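Local coordinates for protein RV0130 (PDB 2C2I) that probably catalyses the reversible hydration of trans-2-enoyl-CoA to (3R)-3-hydroxyacyl-CoA as a homodimeric hotdog-fold hydratase of the MaoC-like family, at the interface of chains A and B. Numbering follows the deposited sequence. Chains: chain A/B, RV0130.

The interface of chains A and B. Residues chain A 88-91; chain B 94-96.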
loop_
_atom_site.group_PDB
_atom_site.type_symbol
_atom_site.label_atom_id
_atom_site.label_comp_id
_atom_site.label_asym_id
_atom_site.label_seq_id
_atom_site.Cartn_x
_atom_site.Cartn_y
_atom_site.Cartn_z
ATOM N N ASN A 88 0.635 -11.056 0.439
ATOM C CA ASN A 88 1.065 -10.031 -0.501
ATOM C C ASN A 88 2.586 -10.144 -0.682
ATOM O O ASN A 88 3.344 -9.967 0.272
ATOM C CB ASN A 88 0.623 -8.681 0.086
ATOM C CG ASN A 88 0.967 -7.497 -0.782
ATOM O OD1 ASN A 88 1.671 -7.602 -1.805
ATOM N ND2 ASN A 88 0.464 -6.323 -0.361
ATOM N N TYR A 89 3.028 -10.499 -1.890
ATOM C CA TYR A 89 4.462 -10.650 -2.152
ATOM C C TYR A 89 5.053 -9.346 -2.714
ATOM O O TYR A 89 6.235 -9.047 -2.537
ATOM C CB TYR A 89 4.746 -11.828 -3.095
ATOM C CG TYR A 89 6.217 -11.949 -3.413
ATOM C CD1 TYR A 89 7.156 -12.032 -2.387
ATOM C CD2 TYR A 89 6.677 -11.951 -4.740
ATOM C CE1 TYR A 89 8.526 -12.128 -2.664
ATOM C CE2 TYR A 89 8.059 -12.054 -5.033
ATOM C CZ TYR A 89 8.956 -12.148 -3.992
ATOM O OH TYR A 89 10.301 -12.246 -4.234
ATOM N N GLY A 90 4.221 -8.536 -3.354
ATOM C CA GLY A 90 4.727 -7.236 -3.776
ATOM C C GLY A 90 3.939 -6.630 -4.916
ATOM O O GLY A 90 2.819 -7.025 -5.170
ATOM N N LEU A 91 4.540 -5.631 -5.563
ATOM C CA LEU A 91 3.893 -4.854 -6.631
ATOM C C LEU A 91 4.965 -4.593 -7.676
ATOM O O LEU A 91 6.126 -4.412 -7.330
ATOM C CB LEU A 91 3.423 -3.498 -6.084
ATOM C CG LEU A 91 2.479 -3.622 -4.872
ATOM C CD1 LEU A 91 2.564 -2.405 -4.018
ATOM C CD2 LEU A 91 1.059 -3.907 -5.370
ATOM N N VAL B 94 8.044 -3.132 -5.668
ATOM C CA VAL B 94 7.932 -3.368 -4.227
ATOM C C VAL B 94 7.970 -4.877 -3.978
ATOM O O VAL B 94 7.289 -5.617 -4.654
ATOM C CB VAL B 94 6.635 -2.797 -3.612
ATOM C CG1 VAL B 94 6.584 -3.098 -2.091
ATOM C CG2 VAL B 94 6.539 -1.262 -3.843
ATOM N N ARG B 95 8.750 -5.312 -2.992
ATOM C CA ARG B 95 8.757 -6.740 -2.599
ATOM C C ARG B 95 8.717 -6.813 -1.081
ATOM O O ARG B 95 9.199 -5.889 -0.399
ATOM C CB ARG B 95 10.031 -7.413 -3.124
ATOM C CG ARG B 95 10.084 -7.519 -4.670
ATOM C CD ARG B 95 9.075 -8.548 -5.177
ATOM N NE ARG B 95 9.117 -8.814 -6.615
ATOM C CZ ARG B 95 8.414 -8.149 -7.541
ATOM N NH1 ARG B 95 7.654 -7.112 -7.208
ATOM N NH2 ARG B 95 8.496 -8.525 -8.817
ATOM N N PHE B 96 8.168 -7.909 -0.559
ATOM C CA PHE B 96 8.000 -8.120 0.881
ATOM C C PHE B 96 8.686 -9.457 1.220
ATOM O O PHE B 96 8.005 -10.475 1.340
ATOM C CB PHE B 96 6.497 -8.209 1.219
ATOM C CG PHE B 96 5.718 -6.943 0.942
ATOM C CD1 PHE B 96 5.910 -5.807 1.734
ATOM C CD2 PHE B 96 4.787 -6.893 -0.101
ATOM C CE1 PHE B 96 5.189 -4.628 1.478
ATOM C CE2 PHE B 96 4.057 -5.717 -0.360
ATOM C CZ PHE B 96 4.253 -4.602 0.454
HETATM O O HOH W 1 10.973 -11.104 -6.408
#
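A:Tyr89 carries CG anti to its backbone N (chi1 178°), which turns one ring face to B:Arg95, whose own chain, with CG anti to the carbonyl carbon, bends at chi2 and brings its CD methylene to the ring. The two meet where strand 86-91 of one hotdog-fold, MaoC-like subunit runs antiparallel to strand 93-95 of the other, a two-fold-repeated part of the homodimer interface. Bridge pairs A:Gly90 with B:Arg95 and A:Leu91 with B:Val94 set the register. In the latter, B:Val94 N donates to A:Leu91 O at 2.8 Å, nearly straight, and A:Leu91 N returns a bond to B:Val94 O at 2.9 Å. One step along, B:Phe96 N donates to A:Tyr89 O from above the carbonyl plane, a more bent bond with 140° at H.

B:Val94 O has a second donor: B:Arg95 NH1 of the guanidinium, 3.0 Å away, reaches it from the face opposite A:Leu91 N. This intrachain bond helps fix the guanidinium, and the two donors would be expected to polarise the carbonyl. A:Leu91 O also lies near NH1, but the N-H points away from it. The CD methylene of B:Arg95 sits over the ring face near the CE2/CZ edge, 3.7 Å from A:Tyr89 CE2, with ring and guanidinium planes roughly halfway between parallel and perpendicular. Water 1, at the guanidinium edge and in its plane, links B:Arg95 NE to the phenol OH of A:Tyr89.

B:Phe96 directs its ring towards A:Asn88 and the A:Gly90 backbone. Its CE2 corner approaches the A:Asn88 carboxamide, 3.4 Å from OD1, with amide and ring planes 73° apart; A:Asn88 and A:Tyr89 probably contribute to the substrate site of the partner subunit, which suggests that dimerisation helps shape that site. B:Phe96 CD2 lies 3.7 Å from A:Gly90 CA. Alongside, the A:Leu91 and B:Val94 side chains point the same way, and A:Leu91 CD1 lies 4.1 Å from B:Val94 CG2, a loose apolar contact.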